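PDB 3W6W: tyrosinase from Aspergillus oryzae, which probably oxidises phenols to o-quinones at a di-copper centre, and is seen here as the copper-loaded pro-form with its C-terminal domain still attached. Local coordinates for residues A[5-10]-A[76-81]; A[223-228]-A[484-489]; A[361-366]-A[515-520]; A[403-408]-A[425-430]. All coordinates share one frame; numbering follows the deposited sequence.

Contact 1. Residues A[5-10]-A[76-81]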
loop_
_atom_site.group_PDB
_atom_site.type_symbol
_atom_site.label_atom_id
_atom_site.label_comp_id
_atom_site.label_asym_id
_atom_site.label_seq_id
_atom_site.Cartn_x
_atom_site.Cartn_y
_atom_site.Cartn_z
ATOM N N SER A 5 -13.016 21.661 -32.322
ATOM C CA SER A 5 -14.262 20.896 -32.342
ATOM C C SER A 5 -14.930 21.001 -33.706
ATOM O O SER A 5 -14.870 22.049 -34.349
ATOM C CB SER A 5 -15.238 21.407 -31.277
ATOM O OG SER A 5 -14.793 21.108 -29.972
ATOM N N PRO A 6 -15.577 19.911 -34.161
ATOM C CA PRO A 6 -15.644 18.614 -33.482
ATOM C C PRO A 6 -14.343 17.850 -33.629
ATOM O O PRO A 6 -13.614 18.025 -34.607
ATOM C CB PRO A 6 -16.776 17.888 -34.216
ATOM C CG PRO A 6 -16.796 18.498 -35.570
ATOM C CD PRO A 6 -16.442 19.953 -35.358
ATOM N N TYR A 7 -14.039 17.036 -32.626
ATOM C CA TYR A 7 -12.888 16.149 -32.688
ATOM C C TYR A 7 -13.359 14.816 -33.241
ATOM O O TYR A 7 -14.061 14.084 -32.569
ATOM C CB TYR A 7 -12.278 15.974 -31.299
ATOM C CG TYR A 7 -11.035 15.124 -31.289
ATOM C CD1 TYR A 7 -9.801 15.664 -31.625
ATOM C CD2 TYR A 7 -11.100 13.785 -30.961
ATOM C CE1 TYR A 7 -8.649 14.881 -31.615
ATOM C CE2 TYR A 7 -9.971 12.993 -30.962
ATOM C CZ TYR A 7 -8.752 13.542 -31.286
ATOM O OH TYR A 7 -7.654 12.706 -31.256
ATOM N N LEU A 8 -13.023 14.521 -34.491
ATOM C CA LEU A 8 -13.493 13.286 -35.102
ATOM C C LEU A 8 -12.710 12.091 -34.605
ATOM O O LEU A 8 -11.489 12.013 -34.755
ATOM C CB LEU A 8 -13.424 13.353 -36.620
ATOM C CG LEU A 8 -14.183 14.524 -37.223
ATOM C CD1 LEU A 8 -14.049 14.520 -38.740
ATOM C CD2 LEU A 8 -15.656 14.483 -36.806
ATOM N N ILE A 9 -13.420 11.152 -34.000
ATOM C CA ILE A 9 -12.773 9.940 -33.513
ATOM C C ILE A 9 -12.761 8.886 -34.615
ATOM O O ILE A 9 -13.809 8.443 -35.074
ATOM C CB ILE A 9 -13.481 9.427 -32.263
ATOM C CG1 ILE A 9 -13.322 10.475 -31.149
ATOM C CG2 ILE A 9 -12.916 8.058 -31.856
ATOM C CD1 ILE A 9 -14.395 10.447 -30.080
ATOM N N THR A 10 -11.556 8.522 -35.054
ATOM C CA THR A 10 -11.354 7.642 -36.196
ATOM C C THR A 10 -10.585 6.375 -35.813
ATOM O O THR A 10 -10.560 5.420 -36.585
ATOM C CB THR A 10 -10.506 8.348 -37.266
ATOM O OG1 THR A 10 -9.281 8.791 -36.659
ATOM C CG2 THR A 10 -11.236 9.558 -37.847
ATOM N N THR A 76 -18.796 18.219 -16.846
ATOM C CA THR A 76 -18.793 19.367 -17.751
ATOM C C THR A 76 -19.033 18.967 -19.196
ATOM O O THR A 76 -19.123 17.784 -19.536
ATOM C CB THR A 76 -17.475 20.151 -17.703
ATOM O OG1 THR A 76 -16.440 19.390 -18.334
ATOM C CG2 THR A 76 -17.096 20.454 -16.267
ATOM N N GLU A 77 -19.156 19.985 -20.042
ATOM C CA GLU A 77 -19.238 19.795 -21.473
ATOM C C GLU A 77 -17.961 19.143 -22.012
ATOM O O GLU A 77 -16.895 19.223 -21.384
ATOM C CB GLU A 77 -19.428 21.157 -22.140
ATOM C CG GLU A 77 -18.283 22.129 -21.860
ATOM C CD GLU A 77 -18.556 23.089 -20.707
ATOM O OE1 GLU A 77 -19.228 22.702 -19.718
ATOM O OE2 GLU A 77 -18.110 24.257 -20.804
ATOM N N TRP A 78 -18.071 18.513 -23.173
ATOM C CA TRP A 78 -16.899 18.029 -23.911
ATOM C C TRP A 78 -17.230 18.094 -25.411
ATOM O O TRP A 78 -18.305 17.680 -25.826
ATOM C CB TRP A 78 -16.462 16.612 -23.491
ATOM C CG TRP A 78 -15.128 16.254 -24.085
ATOM C CD1 TRP A 78 -13.894 16.594 -23.596
ATOM C CD2 TRP A 78 -14.891 15.486 -25.272
ATOM N NE1 TRP A 78 -12.909 16.092 -24.415
ATOM C CE2 TRP A 78 -13.493 15.421 -25.458
ATOM C CE3 TRP A 78 -15.728 14.862 -26.207
ATOM C CZ2 TRP A 78 -12.915 14.747 -26.533
ATOM C CZ3 TRP A 78 -15.156 14.198 -27.275
ATOM C CH2 TRP A 78 -13.769 14.145 -27.430
ATOM N N ASP A 79 -16.301 18.636 -26.201
ATOM C CA ASP A 79 -16.456 18.751 -27.659
ATOM C C ASP A 79 -17.778 19.409 -28.075
ATOM O O ASP A 79 -18.373 19.030 -29.080
ATOM C CB ASP A 79 -16.278 17.384 -28.335
ATOM C CG ASP A 79 -15.750 17.493 -29.752
ATOM O OD1 ASP A 79 -15.064 18.486 -30.055
ATOM O OD2 ASP A 79 -16.012 16.568 -30.556
ATOM N N GLY A 80 -18.228 20.389 -27.292
ATOM C CA GLY A 80 -19.429 21.132 -27.615
ATOM C C GLY A 80 -20.721 20.440 -27.206
ATOM O O GLY A 80 -21.799 20.942 -27.483
ATOM N N VAL A 81 -20.607 19.279 -26.566
ATOM C CA VAL A 81 -21.772 18.541 -26.093
ATOM C C VAL A 81 -21.965 18.903 -24.633
ATOM O O VAL A 81 -21.054 18.725 -23.840
ATOM C CB VAL A 81 -21.537 17.029 -26.229
ATOM C CG1 VAL A 81 -22.793 16.245 -25.861
ATOM C CG2 VAL A 81 -21.093 16.702 -27.653
HETATM O O HOH W 1 -15.781 13.656 -30.526
#
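Three flat groups meet here: the rings of Tyr7 and Trp78 and the carboxylate of Asp79. The rings touch loosely, Tyr7 CD2 lying 4.4 Å from Trp78 CH2, while one face of the indole carries Asp79 CB, 3.3 Å above the plane and displaced toward the rim. Tyr7 N donates to the syn side of Asp79 OD2 at 2.9 Å, 16° out of the carboxylate plane, and makes only a weak second bond to OD1. Ser5 OG donates over 2.6 Å to the anti side of Asp79 OD1; two conformers of Ser5 are modelled, and the bond is described for one of them. A water adds a bridge, giving one proton to Tyr7 O at 2.7 Å and the other to Asp79 OD2 at 2.9 Å. Asp79 is delivered by a type I' beta turn from Trp78 to Val81, and with CG anti to its backbone N (chi1 -152°) the acid extends to the N-terminal arm, which enters through a cis peptide before Pro6. Gln61 and His412 bind the same carboxylate from outside the two segments. The arm is thereby tied to the loop between helices 64-69 and 103-129: Tyr7 packs on Leu113 and Val117 of helix 103-129 and bonds Glu120, Trp78 rests on Leu113 and bonds the Gln61 carbonyl, and Ile9 is backbone hydrogen-bonded to His412 of strand 412-415.

Contact 2. Residues A[223-228]-A[484-489]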
loop_
_atom_site.group_PDB
_atom_site.type_symbol
_atom_site.label_atom_id
_atom_site.label_comp_id
_atom_site.label_asym_id
_atom_site.label_seq_id
_atom_site.Cartn_x
_atom_site.Cartn_y
_atom_site.Cartn_z
ATOM N N HIS A 223 -29.365 19.340 -5.607
ATOM C CA HIS A 223 -30.032 18.046 -5.631
ATOM C C HIS A 223 -29.044 16.923 -5.909
ATOM O O HIS A 223 -27.943 17.162 -6.405
ATOM C CB HIS A 223 -31.130 18.028 -6.703
ATOM C CG HIS A 223 -32.085 19.180 -6.615
ATOM N ND1 HIS A 223 -33.232 19.140 -5.847
ATOM C CD2 HIS A 223 -32.066 20.398 -7.200
ATOM C CE1 HIS A 223 -33.873 20.289 -5.964
ATOM N NE2 HIS A 223 -33.188 21.071 -6.777
ATOM N N GLY A 224 -29.443 15.698 -5.575
ATOM C CA GLY A 224 -28.722 14.514 -6.014
ATOM C C GLY A 224 -27.623 13.991 -5.113
ATOM O O GLY A 224 -27.254 14.612 -4.110
ATOM N N TRP A 225 -27.103 12.823 -5.489
ATOM C CA TRP A 225 -25.967 12.203 -4.815
ATOM C C TRP A 225 -24.987 11.705 -5.868
ATOM O O TRP A 225 -25.390 11.275 -6.948
ATOM C CB TRP A 225 -26.426 11.036 -3.934
ATOM C CG TRP A 225 -25.340 10.526 -3.047
ATOM C CD1 TRP A 225 -25.001 11.004 -1.816
ATOM C CD2 TRP A 225 -24.432 9.452 -3.330
ATOM N NE1 TRP A 225 -23.940 10.296 -1.311
ATOM C CE2 TRP A 225 -23.565 9.340 -2.221
ATOM C CE3 TRP A 225 -24.260 8.584 -4.412
ATOM C CZ2 TRP A 225 -22.547 8.377 -2.156
ATOM C CZ3 TRP A 225 -23.250 7.633 -4.350
ATOM C CH2 TRP A 225 -22.403 7.541 -3.231
ATOM N N SER A 226 -23.701 11.761 -5.555
ATOM C CA SER A 226 -22.682 11.309 -6.496
ATOM C C SER A 226 -21.623 10.456 -5.813
ATOM O O SER A 226 -21.351 9.336 -6.236
ATOM C CB SER A 226 -22.036 12.506 -7.190
ATOM O OG SER A 226 -21.497 13.414 -6.248
ATOM N N PHE A 227 -21.011 10.993 -4.765
ATOM C CA PHE A 227 -20.058 10.226 -3.969
ATOM C C PHE A 227 -19.927 10.837 -2.580
ATOM O O PHE A 227 -20.265 12.002 -2.381
ATOM C CB PHE A 227 -18.682 10.142 -4.658
ATOM C CG PHE A 227 -18.020 11.476 -4.899
ATOM C CD1 PHE A 227 -17.284 12.102 -3.901
ATOM C CD2 PHE A 227 -18.106 12.085 -6.146
ATOM C CE1 PHE A 227 -16.665 13.326 -4.135
ATOM C CE2 PHE A 227 -17.496 13.304 -6.385
ATOM C CZ PHE A 227 -16.771 13.920 -5.385
ATOM N N ASP A 228 -19.451 10.050 -1.617
ATOM C CA ASP A 228 -19.153 10.638 -0.317
ATOM C C ASP A 228 -17.730 10.388 0.171
ATOM O O ASP A 228 -17.310 11.003 1.150
ATOM C CB ASP A 228 -20.203 10.297 0.750
ATOM C CG ASP A 228 -20.350 8.808 0.987
ATOM O OD1 ASP A 228 -19.342 8.081 0.932
ATOM O OD2 ASP A 228 -21.493 8.371 1.251
ATOM N N GLY A 484 -30.199 4.232 -2.863
ATOM C CA GLY A 484 -30.358 5.573 -3.393
ATOM C C GLY A 484 -29.235 6.002 -4.318
ATOM O O GLY A 484 -28.991 7.198 -4.493
ATOM N N GLY A 485 -28.548 5.027 -4.908
ATOM C CA GLY A 485 -27.464 5.304 -5.831
ATOM C C GLY A 485 -26.092 4.976 -5.271
ATOM O O GLY A 485 -25.114 4.899 -6.014
ATOM N N LYS A 486 -26.011 4.791 -3.958
ATOM C CA LYS A 486 -24.744 4.495 -3.298
ATOM C C LYS A 486 -24.268 3.090 -3.640
ATOM O O LYS A 486 -25.077 2.193 -3.874
ATOM C CB LYS A 486 -24.887 4.621 -1.781
ATOM C CG LYS A 486 -25.282 6.003 -1.292
ATOM C CD LYS A 486 -25.573 5.966 0.204
ATOM C CE LYS A 486 -26.019 7.316 0.735
ATOM N NZ LYS A 486 -25.006 8.388 0.547
ATOM N N PRO A 487 -22.948 2.886 -3.656
ATOM C CA PRO A 487 -22.422 1.553 -3.945
ATOM C C PRO A 487 -22.620 0.623 -2.765
ATOM O O PRO A 487 -22.793 1.065 -1.623
ATOM C CB PRO A 487 -20.923 1.808 -4.147
ATOM C CG PRO A 487 -20.657 3.030 -3.332
ATOM C CD PRO A 487 -21.878 3.884 -3.506
ATOM N N PHE A 488 -22.610 -0.671 -3.053
ATOM C CA PHE A 488 -22.636 -1.685 -2.008
ATOM C C PHE A 488 -22.075 -2.981 -2.574
ATOM O O PHE A 488 -21.945 -3.135 -3.784
ATOM C CB PHE A 488 -24.044 -1.883 -1.400
ATOM C CG PHE A 488 -25.122 -2.204 -2.403
ATOM C CD1 PHE A 488 -25.308 -3.501 -2.866
ATOM C CD2 PHE A 488 -25.980 -1.213 -2.854
ATOM C CE1 PHE A 488 -26.299 -3.796 -3.786
ATOM C CE2 PHE A 488 -26.987 -1.506 -3.763
ATOM C CZ PHE A 488 -27.154 -2.796 -4.222
ATOM N N GLN A 489 -21.765 -3.918 -1.688
ATOM C CA GLN A 489 -21.226 -5.199 -2.103
ATOM C C GLN A 489 -22.070 -6.309 -1.499
ATOM O O GLN A 489 -22.390 -6.281 -0.305
ATOM C CB GLN A 489 -19.766 -5.317 -1.669
ATOM C CG GLN A 489 -19.124 -6.635 -2.018
ATOM C CD GLN A 489 -17.648 -6.620 -1.740
ATOM O OE1 GLN A 489 -16.992 -5.592 -1.895
ATOM N NE2 GLN A 489 -17.109 -7.754 -1.329
#
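Trp225 and Lys486 cross at about a right angle, at a surface contact between the central tyrosinase domain, with its four-helix bundle, and the C-terminal domain, whose strand 488-494 begins beside it. The indole is sandwiched. Over the centre of one face stands Phe227 N, 3.8 Å above the plane; on the opposite face lies the lysine chain, its CG 3.7 Å from the centroid of the Trp225 six-membered ring and 10° off the normal, a CH-pi contact. The indole reaches this position because Trp225 CG is anti to the backbone N (chi1 -170°), carrying the ring out from the loop toward residues 485-487. Lys486 runs extended as far as CE and then bends at chi4 (-60°), which brings the ammonium over the indole's pyrrole part and toward Asp228, whose CG sits at the indole edge in the ring plane. The resulting salt bridge is long, 3.6 Å between Asp228 OD2 and Lys486 NZ. Both residues are modelled in two conformers, so the bridge, like the lysine's ring contact, is described for one of them. Pro487 also crosses the indole at about a right angle. The glycine before the lysine brings its backbone against the benzo end of the indole, where Gly485 O is 3.7 Å from Trp225 CZ3, next to the 3.7 Å meeting of Pro487 CD with Trp225 CH2.

Contact 3. Residues A[361-366]-A[515-520]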
loop_
_atom_site.group_PDB
_atom_site.type_symbol
_atom_site.label_atom_id
_atom_site.label_comp_id
_atom_site.label_asym_id
_atom_site.label_seq_id
_atom_site.Cartn_x
_atom_site.Cartn_y
_atom_site.Cartn_z
ATOM N N SER A 361 -13.192 2.300 -7.663
ATOM C CA SER A 361 -14.478 1.733 -7.242
ATOM C C SER A 361 -15.679 2.638 -7.530
ATOM O O SER A 361 -16.823 2.234 -7.310
ATOM C CB SER A 361 -14.471 1.415 -5.751
ATOM O OG SER A 361 -14.505 2.606 -4.983
ATOM N N SER A 362 -15.420 3.870 -7.963
ATOM C CA SER A 362 -16.415 4.945 -7.959
ATOM C C SER A 362 -16.687 5.455 -9.366
ATOM O O SER A 362 -15.807 6.045 -9.990
ATOM C CB SER A 362 -15.880 6.094 -7.092
ATOM O OG SER A 362 -16.764 7.195 -7.097
ATOM N N VAL A 363 -17.889 5.242 -9.890
ATOM C CA VAL A 363 -18.232 5.694 -11.244
ATOM C C VAL A 363 -17.826 7.146 -11.538
ATOM O O VAL A 363 -17.240 7.437 -12.582
ATOM C CB VAL A 363 -19.745 5.514 -11.546
ATOM C CG1 VAL A 363 -20.141 6.246 -12.834
ATOM C CG2 VAL A 363 -20.092 4.043 -11.622
ATOM N N PRO A 364 -18.126 8.082 -10.599
ATOM C CA PRO A 364 -17.803 9.472 -10.953
ATOM C C PRO A 364 -16.325 9.794 -11.148
ATOM O O PRO A 364 -16.030 10.759 -11.845
ATOM C CB PRO A 364 -18.342 10.280 -9.768
ATOM C CG PRO A 364 -19.413 9.397 -9.178
ATOM C CD PRO A 364 -18.867 8.025 -9.317
ATOM N N VAL A 365 -15.419 9.014 -10.561
ATOM C CA VAL A 365 -13.996 9.359 -10.643
ATOM C C VAL A 365 -13.062 8.244 -11.099
ATOM O O VAL A 365 -11.857 8.455 -11.135
ATOM C CB VAL A 365 -13.458 9.934 -9.304
ATOM C CG1 VAL A 365 -14.102 11.277 -8.972
ATOM C CG2 VAL A 365 -13.628 8.918 -8.155
ATOM N N ALA A 366 -13.591 7.068 -11.432
ATOM C CA ALA A 366 -12.731 5.947 -11.808
ATOM C C ALA A 366 -11.818 6.222 -12.992
ATOM O O ALA A 366 -10.709 5.693 -13.046
ATOM C CB ALA A 366 -13.555 4.684 -12.066
ATOM N N PHE A 515 -20.361 -6.780 -6.865
ATOM C CA PHE A 515 -20.252 -5.366 -6.554
ATOM C C PHE A 515 -21.220 -4.508 -7.345
ATOM O O PHE A 515 -21.299 -4.592 -8.566
ATOM C CB PHE A 515 -18.827 -4.842 -6.804
ATOM C CG PHE A 515 -18.627 -3.422 -6.368
ATOM C CD1 PHE A 515 -18.714 -3.075 -5.030
ATOM C CD2 PHE A 515 -18.324 -2.435 -7.297
ATOM C CE1 PHE A 515 -18.530 -1.761 -4.614
ATOM C CE2 PHE A 515 -18.112 -1.121 -6.893
ATOM C CZ PHE A 515 -18.218 -0.775 -5.547
ATOM N N ASN A 516 -21.957 -3.667 -6.632
ATOM C CA ASN A 516 -22.793 -2.683 -7.289
ATOM C C ASN A 516 -21.982 -1.434 -7.602
ATOM O O ASN A 516 -21.795 -0.566 -6.746
ATOM C CB ASN A 516 -23.988 -2.323 -6.416
ATOM C CG ASN A 516 -24.850 -1.278 -7.054
ATOM O OD1 ASN A 516 -25.030 -1.281 -8.268
ATOM N ND2 ASN A 516 -25.359 -0.352 -6.256
ATOM N N PHE A 517 -21.490 -1.367 -8.835
ATOM C CA PHE A 517 -20.740 -0.217 -9.347
ATOM C C PHE A 517 -21.797 0.814 -9.700
ATOM O O PHE A 517 -22.363 0.831 -10.787
ATOM C CB PHE A 517 -19.913 -0.684 -10.561
ATOM C CG PHE A 517 -18.957 0.350 -11.136
ATOM C CD1 PHE A 517 -17.952 0.920 -10.365
ATOM C CD2 PHE A 517 -19.052 0.718 -12.474
ATOM C CE1 PHE A 517 -17.060 1.835 -10.916
ATOM C CE2 PHE A 517 -18.161 1.634 -13.030
ATOM C CZ PHE A 517 -17.163 2.191 -12.237
ATOM N N SER A 518 -22.118 1.637 -8.715
ATOM C CA SER A 518 -23.383 2.346 -8.731
ATOM C C SER A 518 -23.200 3.724 -9.295
ATOM O O SER A 518 -22.133 4.306 -9.187
ATOM C CB SER A 518 -23.925 2.449 -7.315
ATOM O OG SER A 518 -23.019 3.194 -6.519
ATOM N N GLY A 519 -24.259 4.247 -9.892
ATOM C CA GLY A 519 -24.227 5.578 -10.458
ATOM C C GLY A 519 -25.647 6.075 -10.556
ATOM O O GLY A 519 -26.548 5.534 -9.914
ATOM N N SER A 520 -25.850 7.096 -11.374
ATOM C CA SER A 520 -27.176 7.656 -11.559
ATOM C C SER A 520 -28.043 6.710 -12.383
ATOM O O SER A 520 -27.589 5.648 -12.822
ATOM C CB SER A 520 -27.079 8.996 -12.274
ATOM O OG SER A 520 -27.093 8.789 -13.672
HETATM O O HOH W 2 -19.263 3.302 -7.849
#
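This contact belongs to the di-copper active site: Phe517, from the C-terminal domain, has its side chain about 4 Å from a bound copper, stacks on the copper ligand His336 and meets the ring of His332 nearly at a right angle. Such a placement is consistent with the pro-form's C-terminal domain occupying the substrate entrance. Val363 covers one face of this ring: its CG2 lies over the centre, 3.4 Å from the Phe517 centroid and 14° off the normal, a CH-pi contact, though Val363 is modelled in two conformers. The same methyl is 3.2 Å from Ser518 O. Phe517, the centre of an inverse gamma turn, has CG anti to the backbone N (chi1 -174°), which turns the ring toward Val363 and the copper ligands. Ser361 O lies near the planes of two rings at their edges, 3.5 Å from Phe517 CD1 and 3.6 Å from Phe515 CE2. A water links the two backbones: it donates to Ser361 O at 2.7 Å, accepts from Val363 N at 3.1 Å and weakly bonds Ser518 O. Val363 O accepts from ND1 of His71, a ligand of the other copper, which would help orient that imidazole. The loop 361-366 leads into helix 371-389, which carries the ligand His376, while residues 515-520 run off the end of strand 510-516 and pass helix 328-340, with His332 and His336.

Contact 4. Residues A[403-408]-A[425-430]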
loop_
_atom_site.group_PDB
_atom_site.type_symbol
_atom_site.label_atom_id
_atom_site.label_comp_id
_atom_site.label_asym_id
_atom_site.label_seq_id
_atom_site.Cartn_x
_atom_site.Cartn_y
_atom_site.Cartn_z
ATOM N N SER A 403 -31.921 -0.351 -27.950
ATOM C CA SER A 403 -30.822 0.573 -27.678
ATOM C C SER A 403 -29.798 0.675 -28.804
ATOM O O SER A 403 -28.870 1.486 -28.728
ATOM C CB SER A 403 -30.094 0.156 -26.398
ATOM O OG SER A 403 -29.354 -1.041 -26.602
ATOM N N LYS A 404 -29.955 -0.146 -29.841
ATOM C CA LYS A 404 -28.910 -0.288 -30.859
ATOM C C LYS A 404 -28.514 1.038 -31.497
ATOM O O LYS A 404 -27.343 1.279 -31.769
ATOM C CB LYS A 404 -29.332 -1.278 -31.948
ATOM C CG LYS A 404 -28.208 -1.618 -32.928
ATOM C CD LYS A 404 -28.625 -2.686 -33.934
ATOM C CE LYS A 404 -29.719 -2.222 -34.864
ATOM N NZ LYS A 404 -29.296 -1.139 -35.819
ATOM N N ASP A 405 -29.492 1.902 -31.727
ATOM C CA ASP A 405 -29.207 3.128 -32.454
ATOM C C ASP A 405 -29.005 4.354 -31.563
ATOM O O ASP A 405 -29.003 5.474 -32.056
ATOM C CB ASP A 405 -30.279 3.381 -33.522
ATOM C CG ASP A 405 -30.274 2.325 -34.621
ATOM O OD1 ASP A 405 -29.310 1.517 -34.679
ATOM O OD2 ASP A 405 -31.231 2.327 -35.427
ATOM N N ASP A 406 -28.816 4.149 -30.258
ATOM C CA ASP A 406 -28.538 5.274 -29.354
ATOM C C ASP A 406 -27.281 6.043 -29.763
ATOM O O ASP A 406 -26.245 5.441 -30.056
ATOM C CB ASP A 406 -28.325 4.802 -27.911
ATOM C CG ASP A 406 -29.571 4.240 -27.263
ATOM O OD1 ASP A 406 -30.661 4.283 -27.864
ATOM O OD2 ASP A 406 -29.436 3.763 -26.105
ATOM N N ASP A 407 -27.355 7.371 -29.745
ATOM C CA ASP A 407 -26.154 8.186 -29.906
ATOM C C ASP A 407 -25.220 7.915 -28.742
ATOM O O ASP A 407 -25.612 8.027 -27.577
ATOM C CB ASP A 407 -26.485 9.690 -29.904
ATOM C CG ASP A 407 -27.228 10.146 -31.148
ATOM O OD1 ASP A 407 -27.056 9.526 -32.214
ATOM O OD2 ASP A 407 -27.986 11.132 -31.049
ATOM N N LEU A 408 -23.980 7.564 -29.063
ATOM C CA LEU A 408 -22.956 7.376 -28.045
ATOM C C LEU A 408 -22.290 8.726 -27.785
ATOM O O LEU A 408 -21.133 8.947 -28.146
ATOM C CB LEU A 408 -21.957 6.314 -28.499
ATOM C CG LEU A 408 -22.630 4.972 -28.829
ATOM C CD1 LEU A 408 -21.627 3.962 -29.407
ATOM C CD2 LEU A 408 -23.347 4.376 -27.604
ATOM N N ARG A 425 -22.642 5.517 -33.259
ATOM C CA ARG A 425 -23.676 4.576 -32.834
ATOM C C ARG A 425 -23.065 3.182 -32.805
ATOM O O ARG A 425 -22.009 2.957 -33.393
ATOM C CB ARG A 425 -24.894 4.648 -33.754
ATOM C CG ARG A 425 -25.580 5.997 -33.653
ATOM C CD ARG A 425 -26.820 6.117 -34.498
ATOM N NE ARG A 425 -27.470 7.379 -34.176
ATOM C CZ ARG A 425 -28.499 7.899 -34.836
ATOM N NH1 ARG A 425 -29.028 7.267 -35.875
ATOM N NH2 ARG A 425 -29.014 9.062 -34.449
ATOM N N SER A 426 -23.718 2.254 -32.113
ATOM C CA SER A 426 -23.122 0.934 -31.875
ATOM C C SER A 426 -22.745 0.183 -33.153
ATOM O O SER A 426 -21.685 -0.438 -33.208
ATOM C CB SER A 426 -24.059 0.085 -31.024
ATOM O OG SER A 426 -24.147 0.625 -29.718
ATOM N N ASP A 427 -23.580 0.246 -34.186
ATOM C CA ASP A 427 -23.254 -0.453 -35.433
ATOM C C ASP A 427 -21.954 0.036 -36.068
ATOM O O ASP A 427 -21.288 -0.722 -36.772
ATOM C CB ASP A 427 -24.394 -0.342 -36.454
ATOM C CG ASP A 427 -25.509 -1.345 -36.212
ATOM O OD1 ASP A 427 -25.325 -2.293 -35.424
ATOM O OD2 ASP A 427 -26.580 -1.175 -36.828
ATOM N N ASP A 428 -21.579 1.285 -35.807
ATOM C CA ASP A 428 -20.346 1.826 -36.377
ATOM C C ASP A 428 -19.110 1.114 -35.845
ATOM O O ASP A 428 -18.062 1.144 -36.483
ATOM C CB ASP A 428 -20.198 3.315 -36.075
ATOM C CG ASP A 428 -21.355 4.129 -36.571
ATOM O OD1 ASP A 428 -21.881 3.839 -37.668
ATOM O OD2 ASP A 428 -21.735 5.077 -35.861
ATOM N N VAL A 429 -19.227 0.486 -34.680
ATOM C CA VAL A 429 -18.092 -0.174 -34.057
ATOM C C VAL A 429 -18.310 -1.665 -33.828
ATOM O O VAL A 429 -17.589 -2.287 -33.046
ATOM C CB VAL A 429 -17.693 0.527 -32.748
ATOM C CG1 VAL A 429 -17.301 1.967 -33.062
ATOM C CG2 VAL A 429 -18.829 0.479 -31.728
ATOM N N LYS A 430 -19.273 -2.249 -34.536
ATOM C CA LYS A 430 -19.470 -3.697 -34.494
ATOM C C LYS A 430 -18.181 -4.433 -34.885
ATOM O O LYS A 430 -17.759 -5.376 -34.203
ATOM C CB LYS A 430 -20.625 -4.120 -35.409
ATOM C CG LYS A 430 -20.934 -5.610 -35.336
ATOM C CD LYS A 430 -22.089 -5.984 -36.262
ATOM C CE LYS A 430 -22.391 -7.481 -36.191
ATOM N NZ LYS A 430 -23.366 -7.896 -37.234
HETATM O O HOH W 3 -25.734 2.821 -30.186
HETATM O O HOH W 4 -26.239 1.364 -34.307
#
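Residues 403-408 open with a type I beta turn, Ser403 to Asp406, and face a 3-10 segment at 426-428, with the backbones nearest at Asp407 and Arg425, whose CA atoms are 5.3 Å apart. Two waters join the main chains. One donates to Lys404 O and Asp406 O and accepts from Ser426 N; the other donates to Lys404 O and accepts from Asp427 N, so the Lys404 carbonyl receives two water protons and the first two N-H groups of the 3-10 segment each acquire an acceptor. Arg425 N donates to Asp428 OD2 at 2.8 Å. Lys404 folds back through bends at chi3 (65°) and chi4, placing NZ 2.9 Å from Asp427 OD2, which it meets from above the carboxylate plane, and 2.9 Å from Asp405 OD1, on the syn side. These three residues form a salt-bridge network in which the lysine sits between two acids whose oxygens, Asp405 OD1 and Asp427 OD2, are 4.4 Å apart; its charge probably eases their repulsion. The contact joins the chain entering strand 412-415 to that leaving strand 420-423, and Leu408 is backbone hydrogen-bonded to Phe424. Arg425, extended from CG to NE, lies alongside Asp407 with carboxylate and guanidinium planes 24° apart. It grips one oxygen side-on: Asp407 OD1 is 2.9 Å from Arg425 NE and 3.0 Å from Arg425 NH2, within 2° of the guanidinium plane. Away from the charged groups, on the side of helix 103-129, Leu408 CD1 packs 3.8 Å from Arg425 C and the side chain touches Trp106 and Val109.

Overall arrangement
Contacts 2 and 3 are neighbours, their centres about 8 Å apart, and both join the central domain to the C-terminal one. Strands 488-494 and 510-516 are adjacent in one sheet, where Phe488 O probably accepts from Asn516 N at 2.9 Å, and Ser518 OG bonds Gly485 O at 2.7 Å. Contact 3 is nearest the metals, the side chain of Phe517 being about 4 Å from a copper; the side chains of Pro487 in contact 2 and Leu408 in contact 4 are about 13 Å and 12 Å from one. Contacts 1 and 4 lie on the same side of the chain's centre, their centres about 17 Å apart, both packing on helix 103-129. Contact 4 is nested in the loops closed by contacts 2 and 3.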